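Local coordinates for protein catalase-3 (Neurospora crassa, PDB 4AJ9) that breaks down hydrogen peroxide into oxygen and water at a heme centre, an activity that probably protects the cell from peroxide damage, at residues Q4-V9 with L368-P373; T105-R110 with H156-S161; S327-H332 with D354-R359. All blocks are in the same frame, centred on the assembly; numbering follows the deposited sequence. Where two conformers were deposited one is given.

The chain starts with residues 4-9, which 368-373 come back to meet, so interaction 1 closes a loop of more than 350 residues in which the other two nest. Interaction 2 comes first inside it, joining the loop after strand 96-104 to the end of helix 151-158. Interaction 3 follows in series, closing a short loop between 327-332 and helix 343-360; no contacts cross. Interactions 1 and 3 touch, N371 OD1 lying 2.9 Å from S327 N in a probable hydrogen bond. Interaction 2 borders the predicted active site, and interaction 3 holds a heme propionate. The N-terminal arm, the barrel strands and the heme-bearing helix are thus tied together.

Interaction 1: residues Q4-V9 with L368-P373; sequences QRLKEV and LPINRP
One water sits where R5, P369 and R372 converge, and it carries the polar link between the two segments. R5 NE gives its N-H to the water oxygen at 2.7 Å, approached in the plane of the guanidinium at its edge. The water in turn donates both its protons, to P369 O at 2.6 Å and to R372 O at 2.7 Å. A long, flat arginine suits this place, because it can reach over from the 3-10 segment and still make a cation-pi contact with Y127.

Apolar contact fills in beside the water. L6 crosses P369 at about a right angle, with CD2 lying 3.9 Å from P369 CB, and its other methyl, CD1, comes to 4.4 Å from I370 CD1. L6 CG stands anti to the carbonyl carbon (chi1 -62°), and the branched end beyond it reaches both residues. V9 CG2 adds a third touch, 4.1 Å from P369 CG, so the rigid proline ring is met by two branched residues. Farther out, E8 OE2 and R372 NH1 stand 4.0 Å apart; no N-H points at the oxygen, which lies well out of the guanidinium plane, so charge attraction alone joins them.

V9 and P369 also pack on I390 and A388 of the second subunit, consistent with the interlocked N-terminal arms known in catalases. Within the chain, L6 and I370 both rest on H72 of strand 68-77 and E322 of helix 319-324, while R5 reaches P98 and I370 reaches F100 on strand 96-104.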
loop_
_atom_site.group_PDB
_atom_site.type_symbol
_atom_site.label_atom_id
_atom_site.label_comp_id
_atom_site.label_asym_id
_atom_site.label_seq_id
_atom_site.Cartn_x
_atom_site.Cartn_y
_atom_site.Cartn_z
ATOM N N GLN C 4 29.815 -6.629 -6.851
ATOM C CA GLN C 4 30.320 -7.464 -5.756
ATOM C C GLN C 4 29.422 -7.453 -4.512
ATOM O O GLN C 4 29.145 -8.501 -3.925
ATOM C CB GLN C 4 31.745 -7.057 -5.371
ATOM C CG GLN C 4 32.376 -7.949 -4.311
ATOM C CD GLN C 4 32.572 -9.378 -4.794
ATOM O OE1 GLN C 4 32.955 -9.610 -5.941
ATOM N NE2 GLN C 4 32.302 -10.343 -3.919
ATOM N N ARG C 5 28.967 -6.265 -4.120
ATOM C CA ARG C 5 28.220 -6.103 -2.876
ATOM C C ARG C 5 26.872 -6.821 -2.928
ATOM O O ARG C 5 26.308 -7.184 -1.890
ATOM C CB ARG C 5 28.021 -4.615 -2.559
ATOM C CG ARG C 5 27.010 -3.932 -3.465
ATOM C CD ARG C 5 27.037 -2.415 -3.336
ATOM N NE ARG C 5 26.127 -1.799 -4.299
ATOM C CZ ARG C 5 26.412 -1.627 -5.584
ATOM N NH1 ARG C 5 27.593 -2.016 -6.055
ATOM N NH2 ARG C 5 25.520 -1.069 -6.395
ATOM N N LEU C 6 26.368 -7.035 -4.142
ATOM C CA LEU C 6 25.060 -7.663 -4.333
ATOM C C LEU C 6 25.088 -9.192 -4.211
ATOM O O LEU C 6 24.034 -9.834 -4.098
ATOM C CB LEU C 6 24.457 -7.257 -5.689
ATOM C CG LEU C 6 24.172 -5.770 -5.911
ATOM C CD1 LEU C 6 23.661 -5.539 -7.321
ATOM C CD2 LEU C 6 23.180 -5.235 -4.878
ATOM N N LYS C 7 26.281 -9.780 -4.230
ATOM C CA LYS C 7 26.407 -11.241 -4.179
ATOM C C LYS C 7 25.741 -11.884 -2.959
ATOM O O LYS C 7 25.248 -13.011 -3.034
ATOM C CB LYS C 7 27.874 -11.670 -4.252
ATOM C CG LYS C 7 28.389 -11.885 -5.666
ATOM C CD LYS C 7 28.130 -10.672 -6.545
ATOM C CE LYS C 7 28.834 -10.813 -7.887
ATOM N NZ LYS C 7 30.303 -11.021 -7.715
ATOM N N GLU C 8 25.723 -11.172 -1.839
ATOM C CA GLU C 8 25.190 -11.743 -0.606
ATOM C C GLU C 8 23.674 -11.982 -0.629
ATOM O O GLU C 8 23.154 -12.724 0.203
ATOM C CB GLU C 8 25.570 -10.882 0.601
ATOM C CG GLU C 8 24.983 -9.484 0.580
ATOM C CD GLU C 8 25.037 -8.813 1.943
ATOM O OE1 GLU C 8 25.733 -9.338 2.840
ATOM O OE2 GLU C 8 24.381 -7.763 2.119
ATOM N N VAL C 9 22.963 -11.359 -1.566
ATOM C CA VAL C 9 21.517 -11.569 -1.658
ATOM C C VAL C 9 21.149 -12.336 -2.919
ATOM O O VAL C 9 19.978 -12.421 -3.279
ATOM C CB VAL C 9 20.729 -10.244 -1.670
ATOM C CG1 VAL C 9 21.040 -9.419 -0.430
ATOM C CG2 VAL C 9 21.043 -9.465 -2.935
ATOM N N LEU C 368 16.488 -1.623 0.099
ATOM C CA LEU C 368 16.577 -2.584 -0.995
ATOM C C LEU C 368 18.034 -2.698 -1.440
ATOM O O LEU C 368 18.754 -1.705 -1.466
ATOM C CB LEU C 368 15.700 -2.156 -2.168
ATOM C CG LEU C 368 14.203 -2.119 -1.852
ATOM C CD1 LEU C 368 13.422 -1.509 -3.009
ATOM C CD2 LEU C 368 13.699 -3.525 -1.536
ATOM N N PRO C 369 18.475 -3.910 -1.785
ATOM C CA PRO C 369 19.894 -4.078 -2.130
ATOM C C PRO C 369 20.405 -3.034 -3.126
ATOM O O PRO C 369 21.490 -2.481 -2.924
ATOM C CB PRO C 369 19.933 -5.482 -2.730
ATOM C CG PRO C 369 18.816 -6.211 -1.992
ATOM C CD PRO C 369 17.721 -5.173 -1.878
ATOM N N ILE C 370 19.641 -2.756 -4.176
ATOM C CA ILE C 370 20.122 -1.837 -5.220
ATOM C C ILE C 370 20.165 -0.376 -4.750
ATOM O O ILE C 370 20.915 0.433 -5.297
ATOM C CB ILE C 370 19.294 -1.964 -6.538
ATOM C CG1 ILE C 370 19.979 -1.225 -7.699
ATOM C CG2 ILE C 370 17.872 -1.473 -6.338
ATOM C CD1 ILE C 370 21.241 -1.923 -8.233
ATOM N N ASN C 371 19.373 -0.046 -3.726
ATOM C CA ASN C 371 19.373 1.302 -3.152
ATOM C C ASN C 371 20.344 1.508 -1.984
ATOM O O ASN C 371 20.692 2.639 -1.657
ATOM C CB ASN C 371 17.962 1.697 -2.720
ATOM C CG ASN C 371 17.079 2.044 -3.894
ATOM O OD1 ASN C 371 17.543 2.621 -4.878
ATOM N ND2 ASN C 371 15.802 1.690 -3.802
ATOM N N ARG C 372 20.771 0.424 -1.338
ATOM C CA ARG C 372 21.671 0.569 -0.192
ATOM C C ARG C 372 22.966 1.278 -0.560
ATOM O O ARG C 372 23.544 1.021 -1.617
ATOM C CB ARG C 372 22.019 -0.798 0.409
ATOM C CG ARG C 372 20.871 -1.517 1.064
ATOM C CD ARG C 372 21.378 -2.780 1.728
ATOM N NE ARG C 372 22.390 -2.458 2.729
ATOM C CZ ARG C 372 22.867 -3.325 3.612
ATOM N NH1 ARG C 372 22.420 -4.573 3.619
ATOM N NH2 ARG C 372 23.787 -2.947 4.489
ATOM N N PRO C 373 23.438 2.169 0.324
ATOM C CA PRO C 373 24.774 2.748 0.158
ATOM C C PRO C 373 25.808 1.706 0.536
ATOM O O PRO C 373 25.428 0.712 1.152
ATOM C CB PRO C 373 24.793 3.878 1.192
ATOM C CG PRO C 373 23.898 3.378 2.283
ATOM C CD PRO C 373 22.779 2.642 1.551
HETATM O O HOH W 1 23.736 -1.123 -3.271
#

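Interaction 2: residues T105-R110 with H156-S161; sequences TVAGSR and HSVKPS
K159 lays its aliphatic chain over the carbonyl oxygen of A107, with CG at 3.6 Å from A107 O and CE at 3.4 Å. The middle of the chain is extended, and a bend at the last torsion (chi4 -76°) turns NZ back so that it donates to A107 O at 2.7 Å. The ammonium approaches that oxygen from above the carbonyl plane, 36° out of it, with a C=O...N angle of 139°. A lysine fits here because its length spans the gap from the other segment while its methylenes cover the backbone on the way.

NZ has a second partner in a water, which accepts from it at 2.9 Å. The same water lies 2.8 Å from V106 O and 2.6 Å from G108 O as a donor, though more acceptors compete for its protons than it has to give. The ammonium brings N-H groups, and probably a favourable positive charge, and the water O-H groups, to a loop whose carbonyl oxygens V106 O, A107 O and G108 O converge.

This loop follows strand 96-104 of the catalase beta-barrel, and K159 is where the chain leaves helix 151-158. V106 is backbone-bonded to H65, a predicted active-site residue, and their side chains come to about 4 Å at the nearest atoms; this is consistent with the valine that narrows the distal channel in other heme catalases. D118 OD2 takes the N-H groups of both V106 and A107.

Beside the lysine, A107 CB meets CG1 of V158 at 3.8 Å in one of the two conformers of V158, so this contact is less certain. A small methyl suits a site pressed against the end of the helix, whose V158 also packs on F180. K159 touches R58 of the third subunit.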
loop_
_atom_site.group_PDB
_atom_site.type_symbol
_atom_site.label_atom_id
_atom_site.label_comp_id
_atom_site.label_asym_id
_atom_site.label_seq_id
_atom_site.Cartn_x
_atom_site.Cartn_y
_atom_site.Cartn_z
ATOM N N THR C 105 13.405 6.776 -21.786
ATOM C CA THR C 105 12.657 7.875 -22.364
ATOM C C THR C 105 11.898 8.561 -21.224
ATOM O O THR C 105 12.244 8.382 -20.060
ATOM C CB THR C 105 11.700 7.400 -23.469
ATOM O OG1 THR C 105 10.876 6.350 -22.952
ATOM C CG2 THR C 105 12.492 6.883 -24.651
ATOM N N VAL C 106 10.880 9.354 -21.548
ATOM C CA VAL C 106 10.192 10.133 -20.523
ATOM C C VAL C 106 8.690 9.874 -20.494
ATOM O O VAL C 106 8.116 9.602 -19.436
ATOM C CB VAL C 106 10.422 11.658 -20.717
ATOM C CG1 VAL C 106 9.715 12.458 -19.624
ATOM C CG2 VAL C 106 11.900 11.983 -20.725
ATOM N N ALA C 107 8.052 9.968 -21.653
ATOM C CA ALA C 107 6.594 10.027 -21.694
ATOM C C ALA C 107 5.966 8.643 -21.625
ATOM O O ALA C 107 4.943 8.449 -20.969
ATOM C CB ALA C 107 6.128 10.757 -22.950
ATOM N N GLY C 108 6.580 7.692 -22.317
ATOM C CA GLY C 108 5.980 6.388 -22.527
ATOM C C GLY C 108 5.915 5.528 -21.281
ATOM O O GLY C 108 6.741 5.660 -20.367
ATOM N N SER C 109 4.920 4.647 -21.245
ATOM C CA SER C 109 4.797 3.663 -20.172
ATOM C C SER C 109 5.816 2.542 -20.348
ATOM O O SER C 109 6.535 2.503 -21.339
ATOM C CB SER C 109 3.390 3.066 -20.164
ATOM O OG SER C 109 2.460 3.985 -19.627
ATOM N N ARG C 110 5.896 1.661 -19.359
ATOM C CA ARG C 110 6.699 0.466 -19.500
ATOM C C ARG C 110 6.160 -0.253 -20.715
ATOM O O ARG C 110 4.959 -0.296 -20.920
ATOM C CB ARG C 110 6.548 -0.428 -18.270
ATOM C CG ARG C 110 7.023 0.197 -16.979
ATOM C CD ARG C 110 6.861 -0.794 -15.825
ATOM N NE ARG C 110 7.451 -2.092 -16.147
ATOM C CZ ARG C 110 6.824 -3.257 -16.003
ATOM N NH1 ARG C 110 5.583 -3.298 -15.529
ATOM N NH2 ARG C 110 7.443 -4.386 -16.326
ATOM N N HIS C 156 1.343 16.049 -17.940
ATOM C CA HIS C 156 -0.029 15.773 -18.361
ATOM C C HIS C 156 -0.259 16.082 -19.847
ATOM O O HIS C 156 -0.929 15.326 -20.547
ATOM C CB HIS C 156 -1.033 16.584 -17.540
ATOM C CG HIS C 156 -1.298 16.023 -16.180
ATOM N ND1 HIS C 156 -2.269 16.531 -15.342
ATOM C CD2 HIS C 156 -0.708 15.010 -15.504
ATOM C CE1 HIS C 156 -2.271 15.846 -14.210
ATOM N NE2 HIS C 156 -1.325 14.926 -14.278
ATOM N N SER C 157 0.297 17.197 -20.317
ATOM C CA SER C 157 0.048 17.642 -21.682
ATOM C C SER C 157 0.742 16.732 -22.693
ATOM O O SER C 157 0.231 16.508 -23.799
ATOM C CB SER C 157 0.519 19.097 -21.879
ATOM O OG SER C 157 1.919 19.170 -22.146
ATOM N N VAL C 158 1.897 16.206 -22.298
ATOM C CA VAL C 158 2.715 15.369 -23.172
ATOM C C VAL C 158 2.277 13.893 -23.164
ATOM O O VAL C 158 2.365 13.197 -24.180
ATOM C CB VAL C 158 4.205 15.528 -22.809
ATOM C CG1 VAL C 158 5.035 14.390 -23.352
ATOM C CG2 VAL C 158 4.720 16.880 -23.311
ATOM N N LYS C 159 1.780 13.428 -22.027
ATOM C CA LYS C 159 1.275 12.056 -21.913
ATOM C C LYS C 159 -0.076 11.889 -22.636
ATOM O O LYS C 159 -0.676 12.872 -23.084
ATOM C CB LYS C 159 1.254 11.606 -20.442
ATOM C CG LYS C 159 2.560 10.935 -20.021
ATOM C CD LYS C 159 2.647 10.679 -18.524
ATOM C CE LYS C 159 3.984 10.041 -18.125
ATOM N NZ LYS C 159 4.126 8.575 -18.442
ATOM N N PRO C 160 -0.549 10.643 -22.797
ATOM C CA PRO C 160 -1.741 10.465 -23.645
ATOM C C PRO C 160 -2.960 11.239 -23.152
ATOM O O PRO C 160 -3.116 11.455 -21.952
ATOM C CB PRO C 160 -2.024 8.956 -23.541
ATOM C CG PRO C 160 -0.675 8.342 -23.195
ATOM C CD PRO C 160 -0.031 9.363 -22.282
ATOM N N SER C 161 -3.813 11.651 -24.088
ATOM C CA SER C 161 -5.087 12.291 -23.756
ATOM C C SER C 161 -5.827 11.457 -22.718
ATOM O O SER C 161 -5.884 10.227 -22.821
ATOM C CB SER C 161 -5.947 12.456 -25.012
ATOM O OG SER C 161 -7.062 13.296 -24.775
HETATM O O HOH W 2 6.755 7.401 -18.437
#

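Interaction 3: residues S327-H332 with D354-R359; sequences SFQPGH and DTQLNR. With HEM (protoporphyrin IX containing Fe), chain Y.
The heme propionate pocket of the catalase is what this contact helps to build: helix 343-360 and the loop 327-332 meet beside the two acid arms of the heme. Q356 is the link. Its OE1 accepts a hydrogen bond from S327 OG at 2.8 Å, with the hydroxyl standing 64° above the carbonyl plane, while its NE2 donates to propionate oxygen O1D at 2.8 Å and also serves Y352 O. With opposite ends of the amide engaged this way, its flip is fixed. A bend in the chain (chi2 -47°) brings CD round to the loop, where it packs against S327 CB.

The same propionate is gripped by R359, in one of its two conformers. R359 NE donates to O2D at 2.9 Å and NH2 to O1D at 2.8 Å, so that O1D, in the plane of the guanidinium at its edge, holds N-H groups from both residues. NH2 also donates to I326 O. An arginine suits the place because two of its nitrogens can pair with the two oxygens of one carboxylate, and its charge would favour the anionic form. T355 CG2 packs on propionate carbon CBD at 3.7 Å, and F328 turns its edge to the other arm, CD2 lying 3.3 Å from O1A.

A leucine in place of Q356 would probably leave O1D short of one N-H and S327 OG without this acceptor. R62 and R102 also hydrogen-bond the heme. One helical turn before Q356 lies Y352, by similarity the axial iron ligand; a helix carrying both that tyrosine and donors to a propionate is typical of the proximal heme site of catalases.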
loop_
_atom_site.group_PDB
_atom_site.type_symbol
_atom_site.label_atom_id
_atom_site.label_comp_id
_atom_site.label_asym_id
_atom_site.label_seq_id
_atom_site.Cartn_x
_atom_site.Cartn_y
_atom_site.Cartn_z
ATOM N N SER C 327 15.849 3.544 -7.078
ATOM C CA SER C 327 15.108 4.774 -6.802
ATOM C C SER C 327 16.068 5.955 -6.778
ATOM O O SER C 327 16.721 6.196 -5.751
ATOM C CB SER C 327 14.445 4.672 -5.419
ATOM O OG SER C 327 13.496 3.620 -5.366
ATOM N N PHE C 328 16.162 6.688 -7.885
ATOM C CA PHE C 328 17.069 7.839 -7.958
ATOM C C PHE C 328 16.444 9.051 -7.281
ATOM O O PHE C 328 15.220 9.160 -7.203
ATOM C CB PHE C 328 17.396 8.192 -9.412
ATOM C CG PHE C 328 18.289 7.192 -10.106
ATOM C CD1 PHE C 328 19.677 7.279 -9.992
ATOM C CD2 PHE C 328 17.747 6.196 -10.904
ATOM C CE1 PHE C 328 20.492 6.368 -10.641
ATOM C CE2 PHE C 328 18.570 5.282 -11.551
ATOM C CZ PHE C 328 19.938 5.378 -11.416
ATOM N N GLN C 329 17.293 9.955 -6.795
ATOM C CA GLN C 329 16.847 11.213 -6.193
ATOM C C GLN C 329 17.922 12.292 -6.346
ATOM O O GLN C 329 19.078 12.072 -5.976
ATOM C CB GLN C 329 16.606 11.058 -4.695
ATOM C CG GLN C 329 15.472 10.140 -4.252
ATOM C CD GLN C 329 15.272 10.249 -2.747
ATOM O OE1 GLN C 329 15.212 11.349 -2.211
ATOM N NE2 GLN C 329 15.204 9.114 -2.061
ATOM N N PRO C 330 17.541 13.470 -6.864
ATOM C CA PRO C 330 18.505 14.572 -6.873
ATOM C C PRO C 330 18.794 15.020 -5.443
ATOM O O PRO C 330 19.772 15.735 -5.216
ATOM C CB PRO C 330 17.790 15.675 -7.661
ATOM C CG PRO C 330 16.665 15.017 -8.335
ATOM C CD PRO C 330 16.278 13.833 -7.520
ATOM N N GLY C 331 17.986 14.579 -4.476
ATOM C CA GLY C 331 18.271 14.895 -3.081
ATOM C C GLY C 331 19.359 13.996 -2.507
ATOM O O GLY C 331 19.820 14.175 -1.378
ATOM N N HIS C 332 19.746 12.987 -3.274
ATOM C CA HIS C 332 20.861 12.147 -2.861
ATOM C C HIS C 332 22.134 12.948 -3.061
ATOM O O HIS C 332 22.779 12.864 -4.115
ATOM C CB HIS C 332 20.896 10.866 -3.685
ATOM C CG HIS C 332 19.946 9.812 -3.207
ATOM N ND1 HIS C 332 19.618 8.708 -3.967
ATOM C CD2 HIS C 332 19.278 9.677 -2.037
ATOM C CE1 HIS C 332 18.776 7.945 -3.288
ATOM N NE2 HIS C 332 18.561 8.507 -2.112
ATOM N N ASP C 354 9.198 11.793 -2.267
ATOM C CA ASP C 354 7.782 11.480 -2.055
ATOM C C ASP C 354 7.303 10.353 -2.971
ATOM O O ASP C 354 6.587 9.459 -2.540
ATOM C CB ASP C 354 6.935 12.732 -2.286
ATOM C CG ASP C 354 5.458 12.426 -2.392
ATOM O OD1 ASP C 354 4.921 11.772 -1.480
ATOM O OD2 ASP C 354 4.844 12.806 -3.411
ATOM N N THR C 355 7.705 10.399 -4.238
ATOM C CA THR C 355 7.215 9.421 -5.214
ATOM C C THR C 355 7.644 7.978 -4.904
ATOM O O THR C 355 6.971 7.020 -5.319
ATOM C CB THR C 355 7.620 9.789 -6.651
ATOM O OG1 THR C 355 6.767 9.109 -7.586
ATOM C CG2 THR C 355 9.074 9.414 -6.905
ATOM N N GLN C 356 8.741 7.822 -4.166
ATOM C CA GLN C 356 9.198 6.485 -3.783
ATOM C C GLN C 356 8.170 5.786 -2.898
ATOM O O GLN C 356 8.046 4.567 -2.915
ATOM C CB GLN C 356 10.539 6.548 -3.047
ATOM C CG GLN C 356 11.661 7.216 -3.842
ATOM C CD GLN C 356 11.740 6.712 -5.266
ATOM O OE1 GLN C 356 11.420 5.549 -5.543
ATOM N NE2 GLN C 356 12.155 7.589 -6.186
ATOM N N LEU C 357 7.454 6.573 -2.104
ATOM C CA LEU C 357 6.393 6.042 -1.269
ATOM C C LEU C 357 5.309 5.402 -2.122
ATOM O O LEU C 357 4.705 4.407 -1.722
ATOM C CB LEU C 357 5.780 7.148 -0.405
ATOM C CG LEU C 357 6.686 7.814 0.618
ATOM C CD1 LEU C 357 6.026 9.077 1.181
ATOM C CD2 LEU C 357 7.070 6.831 1.727
ATOM N N ASN C 358 5.057 5.965 -3.303
ATOM C CA ASN C 358 4.073 5.365 -4.201
ATOM C C ASN C 358 4.611 4.102 -4.863
ATOM O O ASN C 358 3.974 3.048 -4.832
ATOM C CB ASN C 358 3.632 6.343 -5.296
ATOM C CG ASN C 358 2.439 5.826 -6.083
ATOM O OD1 ASN C 358 1.365 5.643 -5.523
ATOM N ND2 ASN C 358 2.625 5.584 -7.389
ATOM N N ARG C 359 5.791 4.212 -5.455
ATOM C CA ARG C 359 6.353 3.090 -6.187
ATOM C C ARG C 359 6.657 1.910 -5.267
ATOM O O ARG C 359 6.404 0.758 -5.623
ATOM C CB ARG C 359 7.608 3.529 -6.932
ATOM C CG ARG C 359 7.969 2.629 -8.089
ATOM C CD ARG C 359 8.443 3.462 -9.271
ATOM N NE ARG C 359 9.759 4.054 -9.044
ATOM C CZ ARG C 359 10.899 3.366 -9.013
ATOM N NH1 ARG C 359 10.891 2.048 -9.171
ATOM N NH2 ARG C 359 12.050 4.000 -8.806
HETATM C CHA HEM Y . 12.193 10.504 -12.944
HETATM C CHB HEM Y . 15.371 13.540 -15.035
HETATM C CHC HEM Y . 12.523 17.273 -13.845
HETATM C CHD HEM Y . 9.866 14.353 -11.038
HETATM C C1A HEM Y . 13.282 10.981 -13.653
HETATM C C2A HEM Y . 14.336 10.183 -14.270
HETATM C C3A HEM Y . 15.201 11.028 -14.859
HETATM C C4A HEM Y . 14.741 12.381 -14.619
HETATM C CMA HEM Y . 16.485 10.662 -15.643
HETATM C CAA HEM Y . 14.394 8.632 -14.280
HETATM C CBA HEM Y . 15.341 8.092 -13.214
HETATM C CGA HEM Y . 15.419 6.595 -13.364
HETATM O O1A HEM Y . 14.872 5.870 -12.497
HETATM O O2A HEM Y . 16.024 6.121 -14.362
HETATM C C1B HEM Y . 14.906 14.827 -14.844
HETATM C C2B HEM Y . 15.613 16.049 -15.186
HETATM C C3B HEM Y . 14.819 17.086 -14.879
HETATM C C4B HEM Y . 13.599 16.549 -14.309
HETATM C CMB HEM Y . 17.024 16.055 -15.819
HETATM C CAB HEM Y . 15.100 18.602 -15.009
HETATM C CBB HEM Y . 16.354 19.068 -14.989
HETATM C C1C HEM Y . 11.617 16.813 -12.920
HETATM C C2C HEM Y . 10.760 17.634 -12.077
HETATM C C3C HEM Y . 10.024 16.808 -11.329
HETATM C C4C HEM Y . 10.416 15.456 -11.633
HETATM C CMC HEM Y . 10.689 19.172 -12.103
HETATM C CAC HEM Y . 8.997 17.157 -10.245
HETATM C CBC HEM Y . 9.173 18.256 -9.509
HETATM C C1D HEM Y . 10.221 13.061 -11.291
HETATM C C2D HEM Y . 9.616 11.921 -10.652
HETATM C C3D HEM Y . 10.339 10.721 -11.248
HETATM C C4D HEM Y . 11.312 11.256 -12.175
HETATM C CMD HEM Y . 8.484 11.945 -9.603
HETATM C CAD HEM Y . 10.097 9.242 -10.910
HETATM C CBD HEM Y . 11.141 8.848 -9.872
HETATM C CGD HEM Y . 10.882 7.440 -9.407
HETATM O O1D HEM Y . 11.832 6.807 -8.887
HETATM O O2D HEM Y . 9.739 6.948 -9.586
HETATM N NA HEM Y . 13.569 12.311 -13.885
HETATM N NB HEM Y . 13.691 15.175 -14.310
HETATM N NC HEM Y . 11.380 15.490 -12.616
HETATM N ND HEM Y . 11.211 12.641 -12.169
HETATM FE FE HEM Y . 12.550 13.906 -13.184
#